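Local coordinates for protein enoyl-CoA hydratase/isomerase (Mycobacterium abscessus, PDB 3QXZ) that probably hydrates or isomerises the double bond of enoyl-CoA thioesters, as a trimeric member of the crotonase family, at residues A[27-32]-A[63-69]; A[131-137]-A[163-169]; A[202-207]-A[259-264]. All coordinates share one frame; numbering follows the deposited sequence. Where two conformers were deposited one is given.

Interaction 1. Residues A[27-32]-A[63-69]; sequences TRNSFT and AFCSGAQ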
loop_
_atom_site.group_PDB
_atom_site.type_symbol
_atom_site.label_atom_id
_atom_site.label_comp_id
_atom_site.label_asym_id
_atom_site.label_seq_id
_atom_site.Cartn_x
_atom_site.Cartn_y
_atom_site.Cartn_z
ATOM N N THR A 27 -28.090 -17.800 11.067
ATOM C CA THR A 27 -26.695 -17.732 11.519
ATOM C C THR A 27 -25.952 -16.485 11.026
ATOM O O THR A 27 -24.719 -16.479 11.023
ATOM C CB THR A 27 -25.869 -18.971 11.058
ATOM O OG1 THR A 27 -25.839 -19.028 9.620
ATOM C CG2 THR A 27 -26.449 -20.273 11.615
ATOM N N ARG A 28 -26.687 -15.446 10.637
ATOM C CA ARG A 28 -26.089 -14.241 10.052
ATOM C C ARG A 28 -25.174 -14.616 8.875
ATOM O O ARG A 28 -24.030 -14.119 8.741
ATOM C CB ARG A 28 -25.355 -13.411 11.119
ATOM C CG ARG A 28 -26.289 -12.608 12.024
ATOM C CD ARG A 28 -25.501 -11.856 13.085
ATOM N NE ARG A 28 -26.262 -10.744 13.653
ATOM C CZ ARG A 28 -25.868 -10.014 14.694
ATOM N NH1 ARG A 28 -24.721 -10.276 15.306
ATOM N NH2 ARG A 28 -26.628 -9.018 15.131
ATOM N N ASN A 29 -25.689 -15.515 8.038
ATOM C CA ASN A 29 -25.056 -15.979 6.803
ATOM C C ASN A 29 -23.690 -16.593 7.059
ATOM O O ASN A 29 -22.741 -16.302 6.335
ATOM C CB ASN A 29 -24.982 -14.854 5.740
ATOM C CG ASN A 29 -26.234 -13.992 5.701
ATOM O OD1 ASN A 29 -27.369 -14.500 5.803
ATOM N ND2 ASN A 29 -26.051 -12.683 5.568
ATOM N N SER A 30 -23.595 -17.461 8.068
ATOM C CA SER A 30 -22.321 -18.094 8.413
ATOM C C SER A 30 -21.719 -18.836 7.230
ATOM O O SER A 30 -22.431 -19.335 6.354
ATOM C CB SER A 30 -22.472 -19.052 9.598
ATOM O OG SER A 30 -23.325 -20.130 9.245
ATOM N N PHE A 31 -20.391 -18.870 7.196
ATOM C CA PHE A 31 -19.671 -19.594 6.174
ATOM C C PHE A 31 -19.666 -21.081 6.477
ATOM O O PHE A 31 -19.473 -21.498 7.626
ATOM C CB PHE A 31 -18.229 -19.095 6.064
ATOM C CG PHE A 31 -17.481 -19.710 4.929
ATOM C CD1 PHE A 31 -17.652 -19.219 3.630
ATOM C CD2 PHE A 31 -16.632 -20.786 5.138
ATOM C CE1 PHE A 31 -16.994 -19.799 2.563
ATOM C CE2 PHE A 31 -15.962 -21.377 4.067
ATOM C CZ PHE A 31 -16.146 -20.864 2.779
ATOM N N THR A 32 -19.868 -21.870 5.430
ATOM C CA THR A 32 -19.770 -23.324 5.494
ATOM C C THR A 32 -18.950 -23.822 4.321
ATOM O O THR A 32 -18.825 -23.131 3.296
ATOM C CB THR A 32 -21.156 -24.016 5.421
ATOM O OG1 THR A 32 -21.724 -23.808 4.124
ATOM C CG2 THR A 32 -22.110 -23.490 6.520
ATOM N N ALA A 63 -26.691 -9.010 7.927
ATOM C CA ALA A 63 -25.256 -9.279 7.916
ATOM C C ALA A 63 -24.717 -9.508 6.505
ATOM O O ALA A 63 -25.477 -9.794 5.571
ATOM C CB ALA A 63 -24.963 -10.477 8.795
ATOM N N PHE A 64 -23.394 -9.407 6.347
ATOM C CA PHE A 64 -22.768 -9.900 5.134
ATOM C C PHE A 64 -22.462 -11.387 5.329
ATOM O O PHE A 64 -23.083 -12.246 4.695
ATOM C CB PHE A 64 -21.517 -9.071 4.789
ATOM C CG PHE A 64 -20.764 -9.578 3.577
ATOM C CD1 PHE A 64 -21.213 -9.289 2.277
ATOM C CD2 PHE A 64 -19.597 -10.334 3.727
ATOM C CE1 PHE A 64 -20.520 -9.749 1.158
ATOM C CE2 PHE A 64 -18.897 -10.813 2.621
ATOM C CZ PHE A 64 -19.352 -10.506 1.319
ATOM N N CYS A 65 -21.533 -11.712 6.240
ATOM C CA CYS A 65 -21.174 -13.101 6.536
ATOM C C CYS A 65 -20.467 -13.140 7.878
ATOM O O CYS A 65 -19.422 -12.524 8.059
ATOM C CB CYS A 65 -20.275 -13.689 5.436
ATOM S SG CYS A 65 -19.643 -15.335 5.814
ATOM N N SER A 66 -21.066 -13.852 8.832
ATOM C CA SER A 66 -20.544 -13.930 10.195
ATOM C C SER A 66 -19.336 -14.864 10.332
ATOM O O SER A 66 -18.797 -15.005 11.423
ATOM C CB SER A 66 -21.646 -14.369 11.162
ATOM O OG SER A 66 -22.128 -15.654 10.782
ATOM N N GLY A 67 -18.916 -15.488 9.240
ATOM C CA GLY A 67 -17.748 -16.365 9.241
ATOM C C GLY A 67 -18.023 -17.766 9.758
ATOM O O GLY A 67 -19.175 -18.210 9.760
ATOM N N ALA A 68 -16.956 -18.461 10.146
ATOM C CA ALA A 68 -17.066 -19.851 10.605
ATOM C C ALA A 68 -17.959 -19.957 11.824
ATOM O O ALA A 68 -17.961 -19.086 12.674
ATOM C CB ALA A 68 -15.682 -20.435 10.915
ATOM N N GLN A 69 -18.743 -21.033 11.863
ATOM C CA GLN A 69 -19.569 -21.381 13.020
ATOM C C GLN A 69 -18.674 -21.831 14.188
ATOM O O GLN A 69 -18.160 -22.947 14.167
ATOM C CB GLN A 69 -20.559 -22.486 12.606
ATOM C CG GLN A 69 -21.459 -22.068 11.407
ATOM C CD GLN A 69 -22.192 -23.215 10.705
ATOM O OE1 GLN A 69 -21.938 -24.403 10.954
ATOM N NE2 GLN A 69 -23.110 -22.854 9.816
HETATM O O HOH W 1 -18.286 -22.954 9.489
#
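Ser66 ties itself twice to the turn opposite. Its OG donates to Thr27 O at 2.7 Å and its backbone N to Arg28 O at 3.0 Å, both nearly in line with the carbonyl they meet. The hydroxyl reaches Thr27 because chi1 (60°) sets OG between the backbone N and the carbonyl carbon; a short hydroxyl suits a place where a carbonyl of the facing loop lies this close. A second backbone bond, from Phe31 N to Gly67 O (2.9 Å), arrives from above the carbonyl plane; Gly67 has a positive phi, which glycine tolerates easily.

Two side-chain amides act as linkers. Gln69, extended beyond CG, brings NE2 to Ser30 OG at 2.8 Å, an almost straight bond (171°) lying in the amide plane. Ser30 OG is also paired with Thr27 OG1, so this hydroxyl has a partner in each segment. Asn29 ND2 donates to Phe64 O at 3.1 Å, standing above that carbonyl plane, and also to Ala60 O; OD1 accepts from Gly24 N, so the buried amide is gripped at both ends.

The thiol sulfur of Cys65, anti to its backbone N, lies along the Phe31 backbone, makes an apolar contact with Phe31 CB (4.0 Å from SG) and accepts from Gly67 N. One water bridges Phe31 O and Gln69 N.

Residues 63-69 match the crotonase segment whose backbone N-H, probably that of Ala68 here, forms half of the oxyanion hole. Both segments are loops, one running from strand 17-23 to helix 33-48, where Thr32 OG1 caps Leu35 N, the other following strand 54-59. The Phe31 ring packs on helix 112-117, and Phe64 and Cys65 bond through their backbones to strand 108-110.

Interaction 2. Residues A[131-137]-A[163-169]; sequences YAIPQVR and LLTGASF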
loop_
_atom_site.group_PDB
_atom_site.type_symbol
_atom_site.label_atom_id
_atom_site.label_comp_id
_atom_site.label_asym_id
_atom_site.label_seq_id
_atom_site.Cartn_x
_atom_site.Cartn_y
_atom_site.Cartn_z
ATOM N N TYR A 131 -16.715 -5.610 11.965
ATOM C CA TYR A 131 -15.703 -6.165 11.045
ATOM C C TYR A 131 -14.500 -6.619 11.843
ATOM O O TYR A 131 -14.020 -5.889 12.703
ATOM C CB TYR A 131 -15.290 -5.098 10.020
ATOM C CG TYR A 131 -16.499 -4.570 9.287
ATOM C CD1 TYR A 131 -17.274 -5.423 8.489
ATOM C CD2 TYR A 131 -16.927 -3.250 9.469
ATOM C CE1 TYR A 131 -18.430 -4.970 7.868
ATOM C CE2 TYR A 131 -18.077 -2.784 8.853
ATOM C CZ TYR A 131 -18.814 -3.649 8.046
ATOM O OH TYR A 131 -19.973 -3.202 7.427
ATOM N N ALA A 132 -14.010 -7.835 11.583
ATOM C CA ALA A 132 -12.835 -8.340 12.307
ATOM C C ALA A 132 -12.318 -9.544 11.574
ATOM O O ALA A 132 -13.079 -10.238 10.874
ATOM C CB ALA A 132 -13.182 -8.739 13.760
ATOM N N ILE A 133 -11.035 -9.836 11.807
ATOM C CA ILE A 133 -10.389 -11.074 11.340
ATOM C C ILE A 133 -9.798 -11.698 12.611
ATOM O O ILE A 133 -8.610 -11.557 12.876
ATOM C CB ILE A 133 -9.322 -10.777 10.260
ATOM C CG1 ILE A 133 -9.951 -10.007 9.097
ATOM C CG2 ILE A 133 -8.684 -12.055 9.752
ATOM C CD1 ILE A 133 -8.906 -9.386 8.132
ATOM N N PRO A 134 -10.652 -12.370 13.421
ATOM C CA PRO A 134 -10.229 -12.712 14.781
ATOM C C PRO A 134 -9.708 -14.125 14.944
ATOM O O PRO A 134 -9.598 -14.593 16.079
ATOM C CB PRO A 134 -11.519 -12.530 15.574
ATOM C CG PRO A 134 -12.582 -13.033 14.627
ATOM C CD PRO A 134 -12.095 -12.636 13.224
ATOM N N GLN A 135 -9.367 -14.789 13.844
ATOM C CA GLN A 135 -8.946 -16.202 13.886
ATOM C C GLN A 135 -7.863 -16.494 14.935
ATOM O O GLN A 135 -7.905 -17.539 15.593
ATOM C CB GLN A 135 -8.435 -16.607 12.503
ATOM C CG GLN A 135 -9.529 -16.943 11.460
ATOM C CD GLN A 135 -10.030 -15.735 10.665
ATOM O OE1 GLN A 135 -10.125 -14.616 11.177
ATOM N NE2 GLN A 135 -10.347 -15.963 9.392
ATOM N N VAL A 136 -6.873 -15.607 15.083
ATOM C CA VAL A 136 -5.787 -15.891 16.058
ATOM C C VAL A 136 -6.274 -15.931 17.505
ATOM O O VAL A 136 -5.638 -16.573 18.342
ATOM C CB VAL A 136 -4.586 -14.903 15.957
ATOM C CG1 VAL A 136 -3.906 -14.989 14.576
ATOM C CG2 VAL A 136 -5.020 -13.460 16.303
ATOM N N ARG A 137 -7.417 -15.288 17.792
ATOM C CA ARG A 137 -8.017 -15.330 19.137
ATOM C C ARG A 137 -8.704 -16.659 19.412
ATOM O O ARG A 137 -9.069 -16.932 20.562
ATOM C CB ARG A 137 -8.993 -14.162 19.318
ATOM C CG ARG A 137 -8.363 -12.788 19.102
ATOM C CD ARG A 137 -9.379 -11.661 19.218
ATOM N NE ARG A 137 -9.666 -11.244 20.594
ATOM C CZ ARG A 137 -8.934 -10.380 21.298
ATOM N NH1 ARG A 137 -7.807 -9.868 20.814
ATOM N NH2 ARG A 137 -9.319 -10.024 22.530
ATOM N N LEU A 163 -4.452 -8.602 11.870
ATOM C CA LEU A 163 -4.226 -10.070 11.851
ATOM C C LEU A 163 -3.674 -10.620 13.158
ATOM O O LEU A 163 -4.040 -11.735 13.561
ATOM C CB LEU A 163 -3.299 -10.455 10.704
ATOM C CG LEU A 163 -3.803 -10.062 9.305
ATOM C CD1 LEU A 163 -2.815 -10.592 8.269
ATOM C CD2 LEU A 163 -5.221 -10.577 9.054
ATOM N N LEU A 164 -2.798 -9.873 13.827
ATOM C CA LEU A 164 -2.147 -10.363 15.041
ATOM C C LEU A 164 -2.990 -10.116 16.275
ATOM O O LEU A 164 -2.854 -10.858 17.257
ATOM C CB LEU A 164 -0.759 -9.735 15.222
ATOM C CG LEU A 164 0.297 -10.046 14.167
ATOM C CD1 LEU A 164 1.585 -9.321 14.433
ATOM C CD2 LEU A 164 0.568 -11.565 14.114
ATOM N N THR A 165 -3.829 -9.087 16.280
ATOM C CA THR A 165 -4.682 -8.859 17.451
ATOM C C THR A 165 -6.088 -9.397 17.231
ATOM O O THR A 165 -6.796 -9.647 18.205
ATOM C CB THR A 165 -4.796 -7.368 17.875
ATOM O OG1 THR A 165 -5.582 -6.631 16.926
ATOM C CG2 THR A 165 -3.436 -6.719 18.065
ATOM N N GLY A 166 -6.537 -9.535 15.976
ATOM C CA GLY A 166 -7.925 -9.912 15.710
ATOM C C GLY A 166 -8.956 -8.866 16.095
ATOM O O GLY A 166 -10.152 -9.180 16.175
ATOM N N ALA A 167 -8.506 -7.636 16.305
ATOM C CA ALA A 167 -9.407 -6.582 16.764
ATOM C C ALA A 167 -10.452 -6.168 15.727
ATOM O O ALA A 167 -10.248 -6.237 14.520
ATOM C CB ALA A 167 -8.625 -5.380 17.224
ATOM N N SER A 168 -11.588 -5.718 16.233
ATOM C CA SER A 168 -12.640 -5.194 15.383
ATOM C C SER A 168 -12.258 -3.812 14.872
ATOM O O SER A 168 -11.430 -3.117 15.475
ATOM C CB SER A 168 -13.962 -5.165 16.155
ATOM O OG SER A 168 -14.296 -6.477 16.600
ATOM N N PHE A 169 -12.843 -3.421 13.750
ATOM C CA PHE A 169 -12.587 -2.115 13.140
ATOM C C PHE A 169 -13.857 -1.630 12.475
ATOM O O PHE A 169 -14.715 -2.434 12.084
ATOM C CB PHE A 169 -11.399 -2.146 12.156
ATOM C CG PHE A 169 -11.535 -3.162 11.032
ATOM C CD1 PHE A 169 -11.148 -4.488 11.232
ATOM C CD2 PHE A 169 -12.023 -2.788 9.785
ATOM C CE1 PHE A 169 -11.244 -5.429 10.198
ATOM C CE2 PHE A 169 -12.122 -3.716 8.743
ATOM C CZ PHE A 169 -11.735 -5.050 8.963
HETATM O O HOH W 2 -16.419 -3.356 13.935
HETATM O O HOH W 3 -6.462 -13.283 13.219
HETATM O O HOH W 4 -9.121 -8.006 12.779
#
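Phe169 carries its ring over Tyr131 because chi1 (57°) places CG between its own backbone N and carbonyl carbon; Arg137, bent at chi3 (82°), curls its guanidinium back to the end of helix 151-165. The flat phenyl offers a broad face to the C-H bonds of Tyr131 CB, which lies 3.8 Å from the ring centroid and offset toward the rim in a CH-pi contact. Beside it Phe169 N donates to Tyr131 O at 2.9 Å, while Phe169 O sits at the edge of the tyrosine ring, in its plane. The phenol OH is bound by Ala126 O.

Arg137 NH1 reaches Thr165 O at 2.8 Å, nearly in line with the carbonyl and close to the guanidinium plane. This long cation can satisfy a helix-terminal carbonyl and still form a salt bridge with Asp199 of the second subunit. Gly166 leaves the helix, its CA 3.3 Å from Ile133 O; glycine suits this close approach to Ile133 O and Pro134, and its positive phi. Thr165 OG1 accepts from Ala167 N in an ST turn and is also bonded to Glu161 O.

The Ile133 and Leu163 side chains run side by side, pointing the same way, with CG2 and CD2 3.8 Å apart, and both Val136 methyls rest on Leu163 O. One water joins Ile133 O, Val136 N and Leu163 O; another links Ile133 N to Ala167 O.

The arrangement packs the exit from helix 151-165 against strand 131-132 and the 3-10 turn that follows it a little later, within a crotonase fold whose neighbouring subunit meets Val136, Arg137 and Leu164.

Interaction 3. Residues A[202-207]-A[259-264]; sequences TNVAPE and PRWAGQ. With EDO (1,2-ethanediol), chain H.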
loop_
_atom_site.group_PDB
_atom_site.type_symbol
_atom_site.label_atom_id
_atom_site.label_comp_id
_atom_site.label_asym_id
_atom_site.label_seq_id
_atom_site.Cartn_x
_atom_site.Cartn_y
_atom_site.Cartn_z
ATOM N N THR A 202 -22.650 -0.714 -18.558
ATOM C CA THR A 202 -23.074 0.179 -19.640
ATOM C C THR A 202 -21.889 0.892 -20.286
ATOM O O THR A 202 -21.761 0.908 -21.514
ATOM C CB THR A 202 -24.067 1.203 -19.096
ATOM O OG1 THR A 202 -25.177 0.484 -18.543
ATOM C CG2 THR A 202 -24.562 2.133 -20.219
ATOM N N ASN A 203 -21.003 1.467 -19.472
ATOM C CA ASN A 203 -20.054 2.460 -19.963
ATOM C C ASN A 203 -18.603 2.048 -20.034
ATOM O O ASN A 203 -17.780 2.831 -20.518
ATOM C CB ASN A 203 -20.180 3.742 -19.148
ATOM C CG ASN A 203 -21.533 4.377 -19.323
ATOM O OD1 ASN A 203 -21.970 4.614 -20.449
ATOM N ND2 ASN A 203 -22.218 4.607 -18.230
ATOM N N VAL A 204 -18.296 0.826 -19.597
ATOM C CA VAL A 204 -16.913 0.326 -19.644
ATOM C C VAL A 204 -16.853 -0.832 -20.638
ATOM O O VAL A 204 -17.680 -1.746 -20.592
ATOM C CB VAL A 204 -16.449 -0.121 -18.241
ATOM C CG1 VAL A 204 -15.097 -0.864 -18.307
ATOM C CG2 VAL A 204 -16.389 1.089 -17.288
ATOM N N ALA A 205 -15.898 -0.791 -21.561
ATOM C CA ALA A 205 -15.830 -1.832 -22.601
ATOM C C ALA A 205 -15.511 -3.196 -21.968
ATOM O O ALA A 205 -14.695 -3.269 -21.041
ATOM C CB ALA A 205 -14.791 -1.481 -23.656
ATOM N N PRO A 206 -16.134 -4.285 -22.454
ATOM C CA PRO A 206 -15.921 -5.603 -21.809
ATOM C C PRO A 206 -14.467 -6.057 -21.811
ATOM O O PRO A 206 -13.948 -6.485 -20.767
ATOM C CB PRO A 206 -16.804 -6.569 -22.625
ATOM C CG PRO A 206 -17.393 -5.767 -23.740
ATOM C CD PRO A 206 -17.166 -4.317 -23.512
ATOM N N GLU A 207 -13.785 -5.956 -22.949
ATOM C CA GLU A 207 -12.399 -6.408 -23.011
ATOM C C GLU A 207 -11.477 -5.458 -22.243
ATOM O O GLU A 207 -10.465 -5.884 -21.671
ATOM C CB GLU A 207 -11.938 -6.618 -24.465
ATOM C CG GLU A 207 -10.656 -7.436 -24.589
ATOM C CD GLU A 207 -10.770 -8.897 -24.162
ATOM O OE1 GLU A 207 -11.888 -9.414 -23.916
ATOM O OE2 GLU A 207 -9.710 -9.535 -24.084
ATOM N N PRO A 259 -22.434 3.816 -25.563
ATOM C CA PRO A 259 -21.616 2.998 -26.447
ATOM C C PRO A 259 -22.276 1.641 -26.729
ATOM O O PRO A 259 -22.965 1.104 -25.862
ATOM C CB PRO A 259 -20.305 2.842 -25.662
ATOM C CG PRO A 259 -20.693 2.997 -24.218
ATOM C CD PRO A 259 -21.827 4.005 -24.227
ATOM N N ARG A 260 -22.080 1.135 -27.942
ATOM C CA ARG A 260 -22.589 -0.172 -28.349
ATOM C C ARG A 260 -21.419 -1.131 -28.397
ATOM O O ARG A 260 -20.829 -1.353 -29.443
ATOM C CB ARG A 260 -23.280 -0.067 -29.724
ATOM C CG ARG A 260 -24.399 0.933 -29.747
ATOM C CD ARG A 260 -25.083 0.969 -31.103
ATOM N NE ARG A 260 -26.191 1.915 -31.085
ATOM C CZ ARG A 260 -27.259 1.841 -31.884
ATOM N NH1 ARG A 260 -27.379 0.858 -32.777
ATOM N NH2 ARG A 260 -28.215 2.752 -31.778
ATOM N N TRP A 261 -21.060 -1.680 -27.240
ATOM C CA TRP A 261 -19.880 -2.533 -27.183
ATOM C C TRP A 261 -20.099 -3.880 -27.872
ATOM O O TRP A 261 -21.164 -4.500 -27.712
ATOM C CB TRP A 261 -19.461 -2.777 -25.733
ATOM C CG TRP A 261 -19.232 -1.585 -24.872
ATOM C CD1 TRP A 261 -19.866 -1.329 -23.696
ATOM C CD2 TRP A 261 -18.280 -0.522 -25.061
ATOM N NE1 TRP A 261 -19.379 -0.172 -23.131
ATOM C CE2 TRP A 261 -18.396 0.344 -23.938
ATOM C CE3 TRP A 261 -17.351 -0.207 -26.068
ATOM C CZ2 TRP A 261 -17.608 1.492 -23.794
ATOM C CZ3 TRP A 261 -16.572 0.949 -25.934
ATOM C CH2 TRP A 261 -16.710 1.779 -24.802
ATOM N N ALA A 262 -19.083 -4.327 -28.603
ATOM C CA ALA A 262 -19.125 -5.646 -29.255
ATOM C C ALA A 262 -18.315 -6.689 -28.502
ATOM O O ALA A 262 -18.581 -7.890 -28.631
ATOM C CB ALA A 262 -18.617 -5.544 -30.679
ATOM N N GLY A 263 -17.316 -6.250 -27.729
ATOM C CA GLY A 263 -16.350 -7.171 -27.117
ATOM C C GLY A 263 -15.512 -7.854 -28.183
ATOM O O GLY A 263 -15.580 -7.491 -29.368
ATOM N N GLN A 264 -14.728 -8.851 -27.779
ATOM C CA GLN A 264 -13.990 -9.658 -28.755
ATOM C C GLN A 264 -13.808 -11.108 -28.324
ATOM O O GLN A 264 -13.937 -11.422 -27.145
ATOM C CB GLN A 264 -12.644 -9.017 -29.114
ATOM C CG GLN A 264 -11.748 -8.647 -27.938
ATOM C CD GLN A 264 -10.447 -8.032 -28.409
ATOM O OE1 GLN A 264 -10.173 -6.839 -28.173
ATOM N NE2 GLN A 264 -9.645 -8.830 -29.111
HETATM C C1 EDO H . -15.258 -9.073 -18.477
HETATM O O1 EDO H . -14.923 -7.707 -18.224
HETATM C C2 EDO H . -16.758 -9.188 -18.266
HETATM O O2 EDO H . -17.483 -8.515 -19.325
HETATM O O HOH W 5 -23.790 1.020 -23.344
HETATM O O HOH W 6 -14.566 -8.943 -24.886
HETATM O O HOH W 7 -11.897 -11.811 -25.025
#
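The C-terminal tail of this crotonase fold lays the Trp261 indole over the junction between helices 186-203 and 206-222. Pro259 CB lies over one face toward its rim, Ala205 CA over the centre of the opposite face. Ala205 CB stands 3.7 Å from the centroid of the six-membered ring of Trp261, only 8° off its normal, a CH-pi contact for which a compact methyl is well suited. Pro206 CD presses against Trp261 CB at 3.5 Å, and its CG meets Gly263 CA, where positive phi favours glycine.

At the rim of the indole, NE1 makes a weak hydrogen bond to Thr202 O (3.1 Å, 133°), a carbonyl that also receives a water shared with Pro259 O. With CG anti to its carbonyl carbon (chi1 -54°), Trp261 swings the ring across the junction; Asn203 O lies at its edge. Arg137 of the third subunit packs on Trp261 and Asn203, and Asp245 holds the tail through the backbone N of Ala262 and of Gly263.

A 1,2-ethanediol, probably from the crystallisation liquor, donates through O1 to Pro206 O (3.0 Å). Glu207, bent at chi2, is salt-bridged through OE2 to Arg239. Its OE1 meets the end of the modelled chain through two waters: one accepts a hydrogen bond from Gln264 N, and the other, 2.6 Å from Glu207 OE1, donates to Gln264 O.

In the fold
Interactions 1 and 2 are neighbours, with centres about 16 Å apart and nearest atoms about 6 Å apart. They share helix 112-117 and strand 108-110 as neighbours: Phe31 and Tyr131 both pack on that helix, and Phe64 and Ala132 on that strand. Interaction 3 is remote, its centre about 36 Å from interaction 1 and about 41 Å from interaction 2, across the centre of the chain from both. Interaction 1 probably borders the oxyanion hole, from which interaction 3 is then far removed. Trimer assembly nevertheless brings the second and third together, since Arg137 of one subunit packs on Asn203 and Trp261 of another. A potassium ion lies about 8 Å from the Pro206 side chain.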